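Local coordinates for protein cytochrome P450 (PDB 3OFT) that belongs to the cytochrome P450 family as CYP101C1 and holds an iron protoporphyrin IX within a mainly helical fold, at residues A247-L250 with E255-R258; L259-P264 with M366-L371. One frame throughout, in Å; residues are numbered along the deposited sequence.

Contact 1: A247-L250 with E255-R258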
ATOM      1  N   ALA A 247       6.353  -9.904  -8.793  1.00  6.97           N
ATOM      2  CA  ALA A 247       6.565 -10.453 -10.156  1.00  7.58           C
ATOM      3  C   ALA A 247       7.910 -10.031 -10.748  1.00  8.09           C
ATOM      4  O   ALA A 247       8.555 -10.839 -11.427  1.00  9.20           O
ATOM      5  CB  ALA A 247       5.420 -10.054 -11.122  1.00  6.80           C
ATOM      6  N   LEU A 248       8.282  -8.772 -10.532  1.00  7.45           N
ATOM      7  CA  LEU A 248       9.567  -8.226 -11.014  1.00  8.45           C
ATOM      8  C   LEU A 248      10.719  -9.041 -10.383  1.00  8.89           C
ATOM      9  O   LEU A 248      11.620  -9.507 -11.098  1.00  8.73           O
ATOM     10  CB  LEU A 248       9.708  -6.751 -10.654  1.00  7.76           C
ATOM     11  CG  LEU A 248      11.089  -6.131 -10.937  1.00  7.94           C
ATOM     12  CD1 LEU A 248      11.499  -6.345 -12.439  1.00  7.21           C
ATOM     13  CD2 LEU A 248      11.035  -4.640 -10.591  1.00 11.95           C
ATOM     14  N   HIS A 249      10.640  -9.236  -9.059  1.00  7.24           N
ATOM     15  CA  HIS A 249      11.626 -10.064  -8.364  1.00  8.27           C
ATOM     16  C   HIS A 249      11.791 -11.431  -9.008  1.00  7.80           C
ATOM     17  O   HIS A 249      12.950 -11.842  -9.323  1.00  9.14           O
ATOM     18  CB  HIS A 249      11.313 -10.242  -6.867  1.00  6.83           C
ATOM     19  CG  HIS A 249      12.296 -11.146  -6.181  1.00  9.07           C
ATOM     20  ND1 HIS A 249      13.427 -10.667  -5.561  1.00 12.56           N
ATOM     21  CD2 HIS A 249      12.354 -12.496  -6.077  1.00 13.47           C
ATOM     22  CE1 HIS A 249      14.125 -11.679  -5.069  1.00 12.34           C
ATOM     23  NE2 HIS A 249      13.498 -12.802  -5.370  1.00 11.63           N
ATOM     24  N   LEU A 250      10.681 -12.147  -9.190  1.00  8.18           N
ATOM     25  CA  LEU A 250      10.716 -13.487  -9.765  1.00  8.35           C
ATOM     26  C   LEU A 250      11.292 -13.476 -11.179  1.00  9.21           C
ATOM     27  O   LEU A 250      12.098 -14.356 -11.511  1.00  9.24           O
ATOM     28  CB  LEU A 250       9.336 -14.156  -9.753  1.00  9.08           C
ATOM     29  CG  LEU A 250       8.726 -14.421  -8.375  1.00 10.74           C
ATOM     30  CD1 LEU A 250       7.225 -14.839  -8.508  1.00 11.82           C
ATOM     31  CD2 LEU A 250       9.523 -15.544  -7.678  1.00 11.13           C
ATOM     32  N   GLU A 255      16.352 -18.258 -10.238  1.00 14.23           N
ATOM     33  CA  GLU A 255      16.626 -19.222  -9.136  1.00 14.51           C
ATOM     34  C   GLU A 255      15.516 -19.243  -8.079  1.00 13.91           C
ATOM     35  O   GLU A 255      15.255 -20.304  -7.484  1.00 11.31           O
ATOM     36  CB  GLU A 255      17.988 -18.979  -8.471  1.00 15.97           C
ATOM     37  CG  GLU A 255      18.106 -17.713  -7.541  1.00 17.80           C
ATOM     38  CD  GLU A 255      18.383 -16.390  -8.284  1.00 22.19           C
ATOM     39  OE1 GLU A 255      18.120 -16.290  -9.497  1.00 21.75           O
ATOM     40  OE2 GLU A 255      18.866 -15.419  -7.642  1.00 26.17           O
ATOM     41  N   ASP A 256      14.892 -18.082  -7.813  1.00 12.64           N
ATOM     42  CA  ASP A 256      13.738 -18.082  -6.873  1.00 12.48           C
ATOM     43  C   ASP A 256      12.488 -18.658  -7.488  1.00 11.67           C
ATOM     44  O   ASP A 256      11.699 -19.275  -6.786  1.00 10.36           O
ATOM     45  CB  ASP A 256      13.474 -16.719  -6.217  1.00 12.22           C
ATOM     46  CG  ASP A 256      14.581 -16.342  -5.198  1.00 18.70           C
ATOM     47  OD1 ASP A 256      14.667 -15.155  -4.802  1.00 17.63           O
ATOM     48  OD2 ASP A 256      15.398 -17.236  -4.823  1.00 19.83           O
ATOM     49  N   GLN A 257      12.278 -18.499  -8.807  1.00 11.05           N
ATOM     50  CA  GLN A 257      11.144 -19.203  -9.422  1.00 11.81           C
ATOM     51  C   GLN A 257      11.325 -20.689  -9.236  1.00 12.21           C
ATOM     52  O   GLN A 257      10.368 -21.432  -8.893  1.00 12.05           O
ATOM     53  CB  GLN A 257      11.080 -18.957 -10.950  1.00 12.65           C
ATOM     54  CG  GLN A 257      10.620 -17.587 -11.357  1.00 12.72           C
ATOM     55  CD  GLN A 257      10.598 -17.415 -12.883  1.00 12.61           C
ATOM     56  OE1 GLN A 257      11.138 -16.434 -13.394  1.00 16.74           O
ATOM     57  NE2 GLN A 257       9.973 -18.344 -13.595  1.00  8.39           N
ATOM     58  N   ARG A 258      12.559 -21.147  -9.490  1.00 13.01           N
ATOM     59  CA  ARG A 258      12.839 -22.574  -9.384  1.00 14.93           C
ATOM     60  C   ARG A 258      12.665 -23.034  -7.958  1.00 14.30           C
ATOM     61  O   ARG A 258      12.045 -24.046  -7.710  1.00 15.61           O
ATOM     62  CB  ARG A 258      14.266 -22.896  -9.842  1.00 15.97           C
ATOM     63  CG  ARG A 258      14.447 -22.860 -11.346  1.00 21.73           C
ATOM     64  CD  ARG A 258      15.841 -23.372 -11.681  1.00 29.71           C
ATOM     65  NE  ARG A 258      16.812 -22.284 -11.793  1.00 34.23           N
ATOM     66  CZ  ARG A 258      16.972 -21.567 -12.902  1.00 36.29           C
ATOM     67  NH1 ARG A 258      16.223 -21.828 -13.973  1.00 37.67           N
ATOM     68  NH2 ARG A 258      17.865 -20.590 -12.939  1.00 37.29           N
TER

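Contact 2: L259-P264 with M366-L371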
ATOM      1  N   LEU A 259      13.225 -22.294  -7.020  1.00 13.40           N
ATOM      2  CA  LEU A 259      13.034 -22.636  -5.590  1.00 12.81           C
ATOM      3  C   LEU A 259      11.579 -22.814  -5.172  1.00 12.22           C
ATOM      4  O   LEU A 259      11.209 -23.815  -4.524  1.00 11.17           O
ATOM      5  CB  LEU A 259      13.716 -21.560  -4.710  1.00 12.65           C
ATOM      6  CG  LEU A 259      13.551 -21.698  -3.195  1.00 15.26           C
ATOM      7  CD1 LEU A 259      14.163 -23.019  -2.673  1.00 16.54           C
ATOM      8  CD2 LEU A 259      14.193 -20.455  -2.519  1.00 18.29           C
ATOM      9  N   LEU A 260      10.728 -21.840  -5.512  1.00 11.23           N
ATOM     10  CA  LEU A 260       9.349 -21.872  -5.056  1.00 11.46           C
ATOM     11  C   LEU A 260       8.436 -22.813  -5.839  1.00 12.38           C
ATOM     12  O   LEU A 260       7.359 -23.176  -5.352  1.00 13.78           O
ATOM     13  CB  LEU A 260       8.747 -20.452  -4.946  1.00 10.71           C
ATOM     14  CG  LEU A 260       9.554 -19.494  -4.079  1.00 11.89           C
ATOM     15  CD1 LEU A 260       9.004 -18.048  -4.225  1.00 12.26           C
ATOM     16  CD2 LEU A 260       9.543 -19.936  -2.624  1.00 12.55           C
ATOM     17  N   ARG A 261       8.843 -23.205  -7.048  1.00 13.02           N
ATOM     18  CA  ARG A 261       8.154 -24.286  -7.753  1.00 13.87           C
ATOM     19  C   ARG A 261       8.531 -25.673  -7.214  1.00 14.77           C
ATOM     20  O   ARG A 261       7.670 -26.541  -7.107  1.00 15.60           O
ATOM     21  CB  ARG A 261       8.298 -24.166  -9.291  1.00 14.91           C
ATOM     22  CG  ARG A 261       7.363 -23.016  -9.775  1.00 15.74           C
ATOM     23  CD  ARG A 261       6.799 -22.984 -11.260  1.00 23.29           C
ATOM     24  NE  ARG A 261       7.765 -22.248 -11.985  1.00 22.36           N
ATOM     25  CZ  ARG A 261       7.688 -21.099 -12.645  1.00 17.90           C
ATOM     26  NH1 ARG A 261       6.583 -20.383 -12.968  1.00 17.03           N
ATOM     27  NH2 ARG A 261       8.859 -20.711 -13.056  1.00 12.54           N
ATOM     28  N   GLU A 262       9.803 -25.855  -6.879  1.00 16.36           N
ATOM     29  CA  GLU A 262      10.258 -27.076  -6.212  1.00 17.38           C
ATOM     30  C   GLU A 262       9.701 -27.205  -4.784  1.00 16.30           C
ATOM     31  O   GLU A 262       9.305 -28.292  -4.353  1.00 14.34           O
ATOM     32  CB  GLU A 262      11.781 -27.111  -6.191  1.00 17.90           C
ATOM     33  CG  GLU A 262      12.345 -28.177  -5.235  1.00 25.54           C
ATOM     34  CD  GLU A 262      13.623 -28.820  -5.735  1.00 32.22           C
ATOM     35  OE1 GLU A 262      13.842 -30.027  -5.415  1.00 35.48           O
ATOM     36  OE2 GLU A 262      14.396 -28.127  -6.451  1.00 35.72           O
ATOM     37  N   ARG A 263       9.694 -26.098  -4.045  1.00 14.25           N
ATOM     38  CA  ARG A 263       9.276 -26.134  -2.647  1.00 15.12           C
ATOM     39  C   ARG A 263       8.124 -25.135  -2.430  1.00 14.71           C
ATOM     40  O   ARG A 263       8.332 -24.029  -1.954  1.00 15.09           O
ATOM     41  CB  ARG A 263      10.505 -25.867  -1.733  1.00 14.49           C
ATOM     42  CG  ARG A 263      11.361 -27.149  -1.437  1.00 19.08           C
ATOM     43  CD  ARG A 263      10.740 -27.848  -0.212  1.00 18.40           C
ATOM     44  NE  ARG A 263      11.559 -28.903   0.362  1.00 27.42           N
ATOM     45  CZ  ARG A 263      11.219 -29.561   1.454  1.00 27.26           C
ATOM     46  NH1 ARG A 263      10.090 -29.245   2.091  1.00 22.15           N
ATOM     47  NH2 ARG A 263      12.018 -30.517   1.931  1.00 33.93           N
ATOM     48  N   PRO A 264       6.894 -25.526  -2.799  1.00 16.09           N
ATOM     49  CA  PRO A 264       5.756 -24.628  -2.627  1.00 15.12           C
ATOM     50  C   PRO A 264       5.485 -24.311  -1.162  1.00 13.74           C
ATOM     51  O   PRO A 264       4.859 -23.301  -0.867  1.00 12.86           O
ATOM     52  CB  PRO A 264       4.603 -25.433  -3.206  1.00 15.87           C
ATOM     53  CG  PRO A 264       5.229 -26.218  -4.245  1.00 18.09           C
ATOM     54  CD  PRO A 264       6.499 -26.709  -3.581  1.00 15.72           C
ATOM     55  N   MET A 366       2.104 -20.893 -14.398  1.00 15.05           N
ATOM     56  CA  MET A 366       2.927 -20.321 -15.472  1.00 14.24           C
ATOM     57  C   MET A 366       4.206 -21.124 -15.678  1.00 14.69           C
ATOM     58  O   MET A 366       4.784 -21.671 -14.705  1.00 14.65           O
ATOM     59  CB  MET A 366       3.282 -18.846 -15.178  1.00 14.56           C
ATOM     60  CG  MET A 366       2.054 -17.924 -15.097  1.00 13.70           C
ATOM     61  SD  MET A 366       1.273 -17.624 -16.721  1.00 16.85           S
ATOM     62  CE  MET A 366       2.606 -16.680 -17.442  1.00 13.77           C
ATOM     63  N   PRO A 367       4.669 -21.205 -16.937  1.00 13.82           N
ATOM     64  CA  PRO A 367       6.009 -21.755 -17.133  1.00 14.55           C
ATOM     65  C   PRO A 367       7.040 -20.766 -16.657  1.00 13.86           C
ATOM     66  O   PRO A 367       6.684 -19.712 -16.135  1.00 12.44           O
ATOM     67  CB  PRO A 367       6.121 -21.897 -18.657  1.00 15.39           C
ATOM     68  CG  PRO A 367       5.194 -20.899 -19.212  1.00 14.65           C
ATOM     69  CD  PRO A 367       4.020 -20.818 -18.204  1.00 13.92           C
ATOM     70  N   GLU A 368       8.309 -21.067 -16.893  1.00 14.80           N
ATOM     71  CA  GLU A 368       9.375 -20.158 -16.509  1.00 15.39           C
ATOM     72  C   GLU A 368       9.186 -18.870 -17.294  1.00 14.72           C
ATOM     73  O   GLU A 368       8.821 -18.912 -18.492  1.00 15.21           O
ATOM     74  CB  GLU A 368      10.749 -20.769 -16.781  1.00 16.88           C
ATOM     75  CG  GLU A 368      11.875 -19.886 -16.275  1.00 23.72           C
ATOM     76  CD  GLU A 368      13.242 -20.576 -16.224  1.00 32.87           C
ATOM     77  OE1 GLU A 368      14.193 -19.901 -15.788  1.00 32.89           O
ATOM     78  OE2 GLU A 368      13.378 -21.774 -16.617  1.00 37.63           O
ATOM     79  N   PHE A 369       9.386 -17.736 -16.635  1.00 12.87           N
ATOM     80  CA  PHE A 369       9.182 -16.442 -17.297  1.00 12.69           C
ATOM     81  C   PHE A 369      10.369 -15.508 -17.057  1.00 12.85           C
ATOM     82  O   PHE A 369      11.164 -15.715 -16.124  1.00 12.93           O
ATOM     83  CB  PHE A 369       7.820 -15.791 -16.909  1.00 11.93           C
ATOM     84  CG  PHE A 369       7.680 -15.516 -15.439  1.00 11.90           C
ATOM     85  CD1 PHE A 369       8.004 -14.263 -14.908  1.00 13.38           C
ATOM     86  CD2 PHE A 369       7.275 -16.523 -14.572  1.00 10.46           C
ATOM     87  CE1 PHE A 369       7.900 -14.003 -13.534  1.00 12.80           C
ATOM     88  CE2 PHE A 369       7.190 -16.272 -13.155  1.00 10.78           C
ATOM     89  CZ  PHE A 369       7.493 -15.000 -12.664  1.00 11.89           C
ATOM     90  N   ALA A 370      10.487 -14.466 -17.892  1.00 12.60           N
ATOM     91  CA  ALA A 370      11.627 -13.555 -17.838  1.00 12.48           C
ATOM     92  C   ALA A 370      11.224 -12.175 -18.302  1.00 13.60           C
ATOM     93  O   ALA A 370      10.144 -11.993 -18.890  1.00 11.18           O
ATOM     94  CB  ALA A 370      12.784 -14.081 -18.757  1.00 13.78           C
ATOM     95  N   LEU A 371      12.112 -11.200 -18.094  1.00 12.89           N
ATOM     96  CA  LEU A 371      11.856  -9.895 -18.688  1.00 13.35           C
ATOM     97  C   LEU A 371      11.993  -9.982 -20.225  1.00 13.51           C
ATOM     98  O   LEU A 371      12.771 -10.792 -20.739  1.00 14.48           O
ATOM     99  CB  LEU A 371      12.821  -8.859 -18.131  1.00 13.21           C
ATOM    100  CG  LEU A 371      12.679  -8.518 -16.642  1.00 12.08           C
ATOM    101  CD1 LEU A 371      13.849  -7.617 -16.302  1.00 16.92           C
ATOM    102  CD2 LEU A 371      11.361  -7.835 -16.293  1.00 16.52           C
TER

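Contact 1: A247-L250 with E255-R258
His-249 and Asp-256 form the one clear hydrogen bond between 247-250 and 255-258. The donor is His-249 NE2 and the acceptor is Asp-256 OD1, 2.7 Å away. The bond is nearly straight, with an N-H...O angle of 167°. OD1 receives it through the anti lone pair, on the side away from OD2. It lies at the edge of the imidazole, 5° out of the ring plane, and the ring and carboxylate are close to coplanar. With CG of His-249 anti to the backbone N (chi1 177°), the ring extends to meet the next helix. Its other nitrogen, ND1, is hydrogen-bonded to Tyr-278 OH, and the ring also stacks on His-253. Bonds at both nitrogens and the stack on His-253 probably hold the ring's orientation, and the carboxylate probably polarises the imidazole.

Apolar contacts add to it. Leu-250 CB meets Gln-257 CG at 4.0 Å, beside the closest backbone approach. Leu-250 CD2 lies more loosely against Asp-256, 4.4 Å from its CB.

The contact brackets the turn between helices 221-252 and 254-262. Leu-250 also packs on Leu-359 and Leu-363 of helix 348-365 and on Phe-369 of strand 369-371.

Contact 2: L259-P264 with M366-L371
Arg-261 carries this contact from the side of helix 254-262, and its guanidinium ends among the backbone groups of 366-368. Its side chain starts towards the 366-371 segment, with CG anti to its own carbonyl carbon (chi1 -75°). It then bends at chi3 (-90°), which brings the guanidinium up to the turn.

NH1 does most of the touching. It lies 2.8 Å from Met-366 O, but the angle is poor and this is not a hydrogen bond. Pro-367 O is 3.2 Å from the same NH1. A weak hydrogen bond joins NH1 to Leu-363 O, in the last turn of helix 348-365. The positive group thus sits beside several carbonyl oxygens near that helix end, where its charge is probably favoured.

NH2 reaches the next residue by van der Waals contact, 3.5 Å from Glu-368 CA. The Glu-368 side chain is extended and leads away. Its OE2 stays 5.9 Å from Arg-261 NH2, so any attraction between the opposite charges is probably weak and long-range.

Phe-369 has its CG between the backbone N and the carbonyl carbon (chi1 60°), and the ring end comes back towards Arg-261. CE2 presents the ring edge to NH1 at 4.2 Å. The same ring makes an edge-to-face contact with Trp-362.

An arginine thus spans from the short helix after the long central helix of the P450 fold to the turn that leads from helix 348-365 into an antiparallel sheet.

From the N terminus, helix 221-252 runs into contact 1, which closes the short four-residue connection, mostly helical, before 255-258. Contact 2 opens at the next residue, so the two are in series and neither nest nor cross. It closes a much longer loop of 101 residues, which contains helix 267-277, strands 282-287 and 303-307 and all of helix 348-365. Helix 254-262 serves both contacts. Their centres are about 6 Å apart, and they touch: Leu-250 CB is 3.5 Å from Phe-369 CZ, and Arg-258 makes a long, weak ion pair with Glu-368. Together they tie helices 221-252 and 254-262 to strand 369-371.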